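Long-range contacts in CurF (PDB 5DP2), which probably forms the cyclopropane ring of curacin A, acting as an NADPH-dependent enoyl reductase-like cyclopropanase of a polyketide synthase pathway: residues A[19-24]-A[323-328]; A[40-45]-A[114-119]; A[175-180]-A[306-311]. All coordinates share one frame; numbering follows the deposited sequence. Where two conformers were deposited one is given.

Contact 1 of 3, residues A[19-24]-A[323-328]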
loop_
_atom_site.group_PDB
_atom_site.type_symbol
_atom_site.label_atom_id
_atom_site.label_comp_id
_atom_site.label_asym_id
_atom_site.label_seq_id
_atom_site.Cartn_x
_atom_site.Cartn_y
_atom_site.Cartn_z
ATOM N N GLY A 19 14.993 -0.738 15.771
ATOM C CA GLY A 19 14.392 -1.408 16.920
ATOM C C GLY A 19 13.294 -0.682 17.655
ATOM O O GLY A 19 12.486 -1.338 18.337
ATOM N N LEU A 20 13.260 0.649 17.581
ATOM C CA LEU A 20 12.270 1.440 18.336
ATOM C C LEU A 20 11.666 2.554 17.488
ATOM O O LEU A 20 12.403 3.336 16.864
ATOM C CB LEU A 20 12.840 2.074 19.580
ATOM C CG LEU A 20 13.299 1.146 20.712
ATOM C CD1 LEU A 20 13.817 1.979 21.853
ATOM C CD2 LEU A 20 12.214 0.198 21.220
ATOM N N LEU A 21 10.342 2.672 17.503
ATOM C CA LEU A 21 9.679 3.767 16.803
ATOM C C LEU A 21 10.093 5.127 17.359
ATOM O O LEU A 21 10.158 6.110 16.605
ATOM C CB LEU A 21 8.147 3.619 16.845
ATOM C CG LEU A 21 7.589 2.363 16.161
ATOM C CD1 LEU A 21 6.078 2.374 16.212
ATOM C CD2 LEU A 21 8.086 2.225 14.739
ATOM N N LYS A 22 10.372 5.204 18.668
ATOM C CA LYS A 22 10.661 6.507 19.259
ATOM C C LYS A 22 11.938 7.114 18.718
ATOM O O LYS A 22 12.197 8.301 18.925
ATOM C CB LYS A 22 10.685 6.458 20.784
ATOM C CG LYS A 22 11.885 5.733 21.363
ATOM C CD LYS A 22 11.763 5.458 22.859
ATOM C CE LYS A 22 12.251 6.616 23.701
ATOM N NZ LYS A 22 12.139 6.282 25.154
ATOM N N ASN A 23 12.780 6.328 18.058
ATOM C CA ASN A 23 13.998 6.893 17.489
ATOM C C ASN A 23 13.826 7.547 16.108
ATOM O O ASN A 23 14.790 8.124 15.573
ATOM C CB ASN A 23 15.104 5.852 17.413
ATOM C CG ASN A 23 15.609 5.398 18.769
ATOM O OD1 ASN A 23 15.756 6.189 19.708
ATOM N ND2 ASN A 23 15.948 4.126 18.851
ATOM N N LEU A 24 12.616 7.527 15.548
ATOM C CA LEU A 24 12.338 8.321 14.341
ATOM C C LEU A 24 12.584 9.800 14.669
ATOM O O LEU A 24 12.088 10.301 15.669
ATOM C CB LEU A 24 10.888 8.115 13.924
ATOM C CG LEU A 24 10.607 6.787 13.219
ATOM C CD1 LEU A 24 9.127 6.450 13.272
ATOM C CD2 LEU A 24 11.112 6.833 11.781
ATOM N N GLU A 323 3.850 8.930 16.916
ATOM C CA GLU A 323 2.507 8.469 17.232
ATOM C C GLU A 323 1.756 7.960 15.990
ATOM O O GLU A 323 0.943 7.035 16.101
ATOM C CB GLU A 323 1.705 9.531 17.952
ATOM C CG GLU A 323 2.226 9.778 19.369
ATOM C CD GLU A 323 2.346 8.505 20.229
ATOM O OE1 GLU A 323 1.444 7.633 20.218
ATOM O OE2 GLU A 323 3.354 8.363 20.956
ATOM N N ALA A 324 2.002 8.557 14.816
ATOM C CA ALA A 324 1.381 8.068 13.587
ATOM C C ALA A 324 1.838 6.625 13.292
ATOM O O ALA A 324 1.044 5.749 12.973
ATOM C CB ALA A 324 1.745 8.984 12.437
ATOM N N PHE A 325 3.165 6.383 13.395
ATOM C CA PHE A 325 3.684 5.044 13.202
ATOM C C PHE A 325 3.123 4.086 14.250
ATOM O O PHE A 325 2.775 2.945 13.936
ATOM C CB PHE A 325 5.230 5.005 13.235
ATOM C CG PHE A 325 5.929 5.303 11.912
ATOM C CD1 PHE A 325 5.851 6.537 11.300
ATOM C CD2 PHE A 325 6.723 4.341 11.312
ATOM C CE1 PHE A 325 6.521 6.785 10.100
ATOM C CE2 PHE A 325 7.409 4.578 10.125
ATOM C CZ PHE A 325 7.319 5.823 9.522
ATOM N N ARG A 326 3.023 4.545 15.504
ATOM C CA ARG A 326 2.489 3.690 16.573
ATOM C C ARG A 326 1.026 3.356 16.360
ATOM O O ARG A 326 0.581 2.254 16.709
ATOM C CB ARG A 326 2.672 4.367 17.933
ATOM C CG ARG A 326 4.051 4.247 18.506
ATOM C CD ARG A 326 4.150 4.953 19.838
ATOM N NE ARG A 326 5.471 4.697 20.375
ATOM C CZ ARG A 326 6.136 5.510 21.185
ATOM N NH1 ARG A 326 5.576 6.640 21.604
ATOM N NH2 ARG A 326 7.358 5.182 21.617
ATOM N N HIS A 327 0.272 4.292 15.780
ATOM C CA HIS A 327 -1.154 4.078 15.516
ATOM C C HIS A 327 -1.308 2.880 14.585
ATOM O O HIS A 327 -2.200 2.048 14.736
ATOM C CB HIS A 327 -1.755 5.359 14.945
ATOM C CG HIS A 327 -3.250 5.394 14.910
ATOM N ND1 HIS A 327 -4.032 5.793 15.969
ATOM C CD2 HIS A 327 -4.102 5.152 13.884
ATOM C CE1 HIS A 327 -5.304 5.779 15.596
ATOM N NE2 HIS A 327 -5.370 5.375 14.339
ATOM N N LEU A 328 -0.421 2.794 13.581
ATOM C CA LEU A 328 -0.421 1.661 12.647
ATOM C C LEU A 328 0.133 0.396 13.302
ATOM O O LEU A 328 -0.459 -0.679 13.168
ATOM C CB LEU A 328 0.364 2.037 11.368
ATOM C CG LEU A 328 0.290 1.002 10.262
ATOM C CD1 LEU A 328 -1.125 0.571 9.905
ATOM C CD2 LEU A 328 1.032 1.526 9.055
HETATM O O HOH W 1 9.115 2.904 20.628
#
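In both L24 and F325 the first torsion sets CG anti to the carbonyl carbon (chi1 -77° and -85°), and from there the two side chains cross at about a right angle. The leucine methyl CD1 sits over the centre of one face of the F325 ring, 3.7 Å from its centroid, a CH-pi contact. A flat, non-polar ring suits this place because it can offer one broad surface to a methyl group. Beside L24, L21 CD1 lies 4.1 Å from F325 CB. The same L21 methyl rests 3.6 Å from CG of R326, whose aliphatic part slides past the leucine in the opposite direction. An alanine in place of F325 would probably leave L24 CD1 without the face it rests on and open a gap between L24, V56 and the helix. Toward the solvent the contact turns polar. An arginine fits here because its methylenes can serve the leucine while its head stays hydrated. R326 NH1 makes a salt bridge to E323 OE2 at 2.9 Å, one turn back on the helix and on the syn side of the carboxylate. R326 NH2 donates to a water 3.0 Å away that also accepts the backbone N-H of K22, so a bridge spans the two segments. K22 CB lies 3.7 Å from R326 NH2, although the lysine chain then leads its amine away from the guanidinium. Helix 50-57 completes the apolar cluster, V56 touching L21, L24 and F325, while A324 and L328 of helix 321-329 lean on I337 of strand 336-340, and L328 also touches the bound NADP.

Contact 2 of 3, residues A[40-45]-A[114-119]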
loop_
_atom_site.group_PDB
_atom_site.type_symbol
_atom_site.label_atom_id
_atom_site.label_comp_id
_atom_site.label_asym_id
_atom_site.label_seq_id
_atom_site.Cartn_x
_atom_site.Cartn_y
_atom_site.Cartn_z
ATOM N N GLU A 40 11.482 19.324 -8.423
ATOM C CA GLU A 40 11.420 19.422 -6.954
ATOM C C GLU A 40 9.957 19.587 -6.515
ATOM O O GLU A 40 9.258 20.515 -6.969
ATOM C CB GLU A 40 12.231 20.595 -6.426
ATOM C CG GLU A 40 12.339 20.594 -4.905
ATOM C CD GLU A 40 13.038 21.783 -4.326
ATOM O OE1 GLU A 40 13.745 21.598 -3.302
ATOM O OE2 GLU A 40 12.859 22.890 -4.877
ATOM N N VAL A 41 9.528 18.692 -5.621
ATOM C CA VAL A 41 8.172 18.676 -5.087
ATOM C C VAL A 41 8.222 19.001 -3.580
ATOM O O VAL A 41 9.003 18.390 -2.833
ATOM C CB VAL A 41 7.518 17.296 -5.281
ATOM C CG1 VAL A 41 6.094 17.299 -4.749
ATOM C CG2 VAL A 41 7.549 16.901 -6.754
ATOM N N GLN A 42 7.410 19.967 -3.152
ATOM C CA GLN A 42 7.203 20.218 -1.719
ATOM C C GLN A 42 6.098 19.281 -1.229
ATOM O O GLN A 42 4.947 19.339 -1.715
ATOM C CB GLN A 42 6.820 21.675 -1.480
ATOM C CG GLN A 42 6.733 21.957 0.018
ATOM C CD GLN A 42 6.557 23.392 0.358
ATOM O OE1 GLN A 42 6.581 24.250 -0.496
ATOM N NE2 GLN A 42 6.404 23.673 1.623
ATOM N N ILE A 43 6.439 18.373 -0.327
ATOM C CA ILE A 43 5.496 17.382 0.148
ATOM C C ILE A 43 4.428 18.037 1.004
ATOM O O ILE A 43 4.729 18.863 1.858
ATOM C CB ILE A 43 6.238 16.257 0.932
ATOM C CG1 ILE A 43 7.297 15.613 0.055
ATOM C CG2 ILE A 43 5.261 15.256 1.487
ATOM C CD1 ILE A 43 6.796 14.957 -1.217
ATOM N N LYS A 44 3.158 17.639 0.773
ATOM C CA LYS A 44 2.048 18.121 1.571
ATOM C C LYS A 44 1.436 17.044 2.465
ATOM O O LYS A 44 0.990 17.347 3.569
ATOM C CB LYS A 44 0.988 18.776 0.681
ATOM C CG LYS A 44 1.509 19.955 -0.159
ATOM C CD LYS A 44 1.905 21.155 0.689
ATOM C CE LYS A 44 2.723 22.181 -0.079
ATOM N NZ LYS A 44 1.885 22.895 -1.081
ATOM N N ALA A 45 1.396 15.787 2.008
ATOM C CA ALA A 45 0.830 14.706 2.811
ATOM C C ALA A 45 1.511 13.420 2.402
ATOM O O ALA A 45 1.756 13.175 1.214
ATOM C CB ALA A 45 -0.688 14.632 2.634
ATOM N N SER A 114 9.961 13.790 3.746
ATOM C CA SER A 114 10.962 14.838 3.572
ATOM C C SER A 114 10.208 16.115 3.256
ATOM O O SER A 114 9.149 16.074 2.636
ATOM C CB SER A 114 11.888 14.558 2.384
ATOM O OG SER A 114 12.597 13.340 2.505
ATOM N N SER A 115 10.786 17.266 3.588
ATOM C CA SER A 115 10.140 18.517 3.222
ATOM C C SER A 115 10.040 18.677 1.701
ATOM O O SER A 115 9.008 19.141 1.176
ATOM C CB SER A 115 10.920 19.692 3.799
ATOM O OG SER A 115 11.140 19.553 5.194
ATOM N N PHE A 116 11.121 18.327 1.006
ATOM C CA PHE A 116 11.223 18.451 -0.441
ATOM C C PHE A 116 11.783 17.148 -1.000
ATOM O O PHE A 116 12.667 16.553 -0.375
ATOM C CB PHE A 116 12.136 19.601 -0.858
ATOM C CG PHE A 116 11.644 20.948 -0.367
ATOM C CD1 PHE A 116 10.706 21.680 -1.086
ATOM C CD2 PHE A 116 12.100 21.469 0.831
ATOM C CE1 PHE A 116 10.230 22.885 -0.607
ATOM C CE2 PHE A 116 11.627 22.666 1.310
ATOM C CZ PHE A 116 10.694 23.381 0.592
ATOM N N VAL A 117 11.260 16.716 -2.154
ATOM C CA VAL A 117 11.763 15.558 -2.876
ATOM C C VAL A 117 12.162 16.009 -4.275
ATOM O O VAL A 117 11.363 16.631 -4.960
ATOM C CB VAL A 117 10.703 14.438 -2.948
ATOM C CG1 VAL A 117 11.125 13.334 -3.921
ATOM C CG2 VAL A 117 10.461 13.830 -1.572
ATOM N N ILE A 118 13.379 15.644 -4.689
ATOM C CA ILE A 118 13.812 15.863 -6.082
ATOM C C ILE A 118 13.768 14.521 -6.782
ATOM O O ILE A 118 14.396 13.569 -6.362
ATOM C CB ILE A 118 15.173 16.575 -6.151
ATOM C CG1 ILE A 118 15.023 17.983 -5.535
ATOM C CG2 ILE A 118 15.654 16.679 -7.576
ATOM C CD1 ILE A 118 16.289 18.822 -5.523
ATOM N N CYS A 119 13.051 14.460 -7.889
ATOM C CA CYS A 119 12.894 13.220 -8.617
ATOM C C CYS A 119 12.803 13.475 -10.101
ATOM O O CYS A 119 12.937 14.581 -10.567
ATOM C CB CYS A 119 11.694 12.449 -8.100
ATOM S SG CYS A 119 10.137 13.274 -8.305
HETATM O O HOH W 2 6.998 19.948 2.918
#
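Q42 and F116 lie side by side and point the same way, the glutamine amide plane turned 44° from the ring. The glutamine chain is extended, its CG anti to the backbone N (chi1 -175°), which runs its methylenes alongside the ring; Q42 CG comes 3.7 Å from F116 CE1. A long chain with a polar tip suits Q42, which is partly exposed: its methylenes pack along the ring and carry the polar amide beyond them. E40, two residues before Q42 on the same strand, meets F116 with its carboxylate, the plane 39° from the ring and E40 OE1 3.5 Å from F116 CB. That carboxylate forms a salt bridge with R31, which also makes a cation-pi contact with F116, so acid and ring share one arginine. Next to it, I118 CG1 lies 3.8 Å from E40 CG, apolar carbon against methylene.

The strands are antiparallel: E40 with I118 and Q42 with F116 are non-hydrogen-bonded pairs, V41 with V117 the hydrogen-bonded pair between them. This strand pair belongs to the mixed sheet of the GroES-like domain, as in medium-chain dehydrogenases and reductases. V41 N donates to V117 O at 2.8 Å and V117 N returns the bond to V41 O at 2.9 Å. I43 N reaches S115 O at 3.1 Å.

The other face carries branched aliphatic residues. I43 CD1 meets V117 CG2 at 3.9 Å, the two chains crossing obliquely, and L106 of strand 103-107 touches V41, I43 and V117 together. A water lies within hydrogen-bonding distance of I43 O and S115 O, where the pairing ends.

Contact 3 of 3, residues A[175-180]-A[306-311]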
loop_
_atom_site.group_PDB
_atom_site.type_symbol
_atom_site.label_atom_id
_atom_site.label_comp_id
_atom_site.label_asym_id
_atom_site.label_seq_id
_atom_site.Cartn_x
_atom_site.Cartn_y
_atom_site.Cartn_z
ATOM N N ALA A 175 -8.790 -3.086 -1.693
ATOM C CA ALA A 175 -9.234 -4.330 -2.306
ATOM C C ALA A 175 -10.743 -4.498 -2.203
ATOM O O ALA A 175 -11.368 -4.975 -3.162
ATOM C CB ALA A 175 -8.495 -5.507 -1.693
ATOM N N VAL A 176 -11.353 -4.133 -1.073
ATOM C CA VAL A 176 -12.815 -4.230 -0.979
ATOM C C VAL A 176 -13.464 -3.327 -2.026
ATOM O O VAL A 176 -14.380 -3.743 -2.740
ATOM C CB VAL A 176 -13.332 -3.896 0.447
ATOM C CG1 VAL A 176 -14.847 -3.783 0.443
ATOM C CG2 VAL A 176 -12.877 -4.951 1.448
ATOM N N GLN A 177 -13.017 -2.078 -2.115
ATOM C CA GLN A 177 -13.609 -1.170 -3.088
ATOM C C GLN A 177 -13.470 -1.731 -4.498
ATOM O O GLN A 177 -14.423 -1.700 -5.296
ATOM C CB GLN A 177 -12.955 0.215 -3.057
ATOM C CG GLN A 177 -13.355 1.085 -1.884
ATOM C CD GLN A 177 -12.991 2.534 -2.153
ATOM O OE1 GLN A 177 -13.224 3.042 -3.254
ATOM N NE2 GLN A 177 -12.458 3.209 -1.154
ATOM N N LEU A 178 -12.285 -2.210 -4.856
ATOM C CA LEU A 178 -12.059 -2.722 -6.203
ATOM C C LEU A 178 -12.847 -4.002 -6.472
ATOM O O LEU A 178 -13.447 -4.158 -7.545
ATOM C CB LEU A 178 -10.559 -2.953 -6.438
ATOM C CG LEU A 178 -9.796 -1.687 -6.756
ATOM C CD1 LEU A 178 -8.312 -1.911 -6.526
ATOM C CD2 LEU A 178 -10.050 -1.254 -8.186
ATOM N N ALA A 179 -12.854 -4.931 -5.518
ATOM C CA ALA A 179 -13.598 -6.153 -5.718
ATOM C C ALA A 179 -15.088 -5.859 -5.964
ATOM O O ALA A 179 -15.711 -6.496 -6.816
ATOM C CB ALA A 179 -13.406 -7.091 -4.539
ATOM N N GLN A 180 -15.636 -4.913 -5.217
ATOM C CA GLN A 180 -17.045 -4.575 -5.458
ATOM C C GLN A 180 -17.254 -3.828 -6.766
ATOM O O GLN A 180 -18.249 -4.089 -7.452
ATOM C CB GLN A 180 -17.597 -3.834 -4.270
ATOM C CG GLN A 180 -17.507 -4.712 -3.041
ATOM C CD GLN A 180 -18.432 -4.293 -1.947
ATOM O OE1 GLN A 180 -18.558 -3.114 -1.625
ATOM N NE2 GLN A 180 -19.125 -5.269 -1.386
ATOM N N GLY A 306 -15.418 9.069 -9.374
ATOM C CA GLY A 306 -15.979 8.623 -8.100
ATOM C C GLY A 306 -16.336 7.145 -8.058
ATOM O O GLY A 306 -16.869 6.681 -7.056
ATOM N N SER A 307 -16.029 6.368 -9.107
ATOM C CA SER A 307 -16.161 4.911 -9.025
ATOM C C SER A 307 -15.313 4.299 -7.913
ATOM O O SER A 307 -15.667 3.268 -7.355
ATOM C CB SER A 307 -15.794 4.263 -10.361
ATOM O OG SER A 307 -16.775 4.491 -11.346
ATOM N N LEU A 308 -14.155 4.907 -7.669
ATOM C CA LEU A 308 -13.338 4.611 -6.483
ATOM C C LEU A 308 -13.258 5.899 -5.672
ATOM O O LEU A 308 -13.327 7.005 -6.223
ATOM C CB LEU A 308 -11.940 4.129 -6.856
ATOM C CG LEU A 308 -11.922 2.827 -7.660
ATOM C CD1 LEU A 308 -10.489 2.533 -8.076
ATOM C CD2 LEU A 308 -12.504 1.639 -6.894
ATOM N N LYS A 309 -13.107 5.742 -4.347
ATOM C CA LYS A 309 -13.082 6.854 -3.417
ATOM C C LYS A 309 -11.837 6.774 -2.549
ATOM O O LYS A 309 -11.297 5.682 -2.331
ATOM C CB LYS A 309 -14.311 6.810 -2.499
ATOM C CG LYS A 309 -15.653 6.841 -3.174
ATOM C CD LYS A 309 -16.156 8.235 -3.387
ATOM C CE LYS A 309 -17.658 8.286 -3.672
ATOM N NZ LYS A 309 -18.080 8.052 -5.077
ATOM N N PRO A 310 -11.388 7.905 -2.011
ATOM C CA PRO A 310 -10.319 7.857 -1.031
ATOM C C PRO A 310 -10.655 6.885 0.087
ATOM O O PRO A 310 -11.829 6.666 0.450
ATOM C CB PRO A 310 -10.251 9.283 -0.481
ATOM C CG PRO A 310 -10.927 10.124 -1.477
ATOM C CD PRO A 310 -11.893 9.276 -2.225
ATOM N N LEU A 311 -9.613 6.299 0.673
ATOM C CA LEU A 311 -9.812 5.461 1.867
ATOM C C LEU A 311 -10.208 6.299 3.056
ATOM O O LEU A 311 -9.864 7.480 3.133
ATOM C CB LEU A 311 -8.521 4.706 2.198
ATOM C CG LEU A 311 -7.947 3.839 1.098
ATOM C CD1 LEU A 311 -6.730 3.089 1.633
ATOM C CD2 LEU A 311 -9.001 2.898 0.501
HETATM O O HOH W 3 -15.812 2.562 -4.207
#
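Q177 grips the backbone of K309 with both ends of its amide, and these two hydrogen bonds are the polar heart of the contact. K309 N donates to Q177 OE1 at 2.9 Å, nearly straight at 168° and on a lone pair in the plane of the glutamine carbonyl. In return Q177 NE2 donates a hydrogen bond to K309 O at 3.0 Å, this time from above the plane of the lysine carbonyl. The glutamine CG stands anti to the carbonyl carbon (chi1 -75°) and the chain extends beyond it, carrying the amide from the helix surface out to the loop. Glutamine suits the place because a primary amide offers an acceptor and a donor together, matching the C=O and N-H of one residue in an irregular segment. Two bonds to one residue fix the rotation of the amide about its last torsion.

Water adds a further link. One molecule lies 2.8 Å from Q177 OE1 and within hydrogen-bonding distance of S307 O. Within the loop, the bent K309 chain brings K309 NZ back to a hydrogen bond with G306 O at 2.7 Å; G306, with its positive phi, comes just after helix 290-305.

One apolar pair lies beside the amide. L178 and L308 cross at about a right angle, CD2 of L178 3.8 Å from CD1 of L308. Separately, L311 sets its methyl CD2 against the amide nitrogen, 3.8 Å from Q177 NE2. Leucines fit because these positions are buried: L178 also touches A146 and Y147, L308 packs on L299, L302 and F303, and F143 touches both Q177 and L311.

Helix 170-181 is a helix of the Rossmann-type nucleotide-binding domain, following strand 161-164 of its parallel sheet. Pinning the loop that leads to strand 313-317 against this helix joins that domain to the chain's return toward the GroES-like sheet.

Overall arrangement
From the N terminus, the loop 19-24 is the first segment met, but contact 1 closes only near the C-terminal end, when helix 321-329 returns to it; almost the whole enzyme lies inside that loop. Contact 2 is nested within it, closing a loop of 68 residues between strands 39-48 and 116-119 of the mixed sheet. Contact 3 follows in series, also nested. None crosses another. The centres of contacts 1 and 3 are 29 Å apart, on opposite sides of the chain's centre. Contact 1 joins the N-terminal loop to helix 321-329, contact 2 stays within the GroES-like sheet, and contact 3 joins the Rossmann-type domain to the loop leading to strand 313-317.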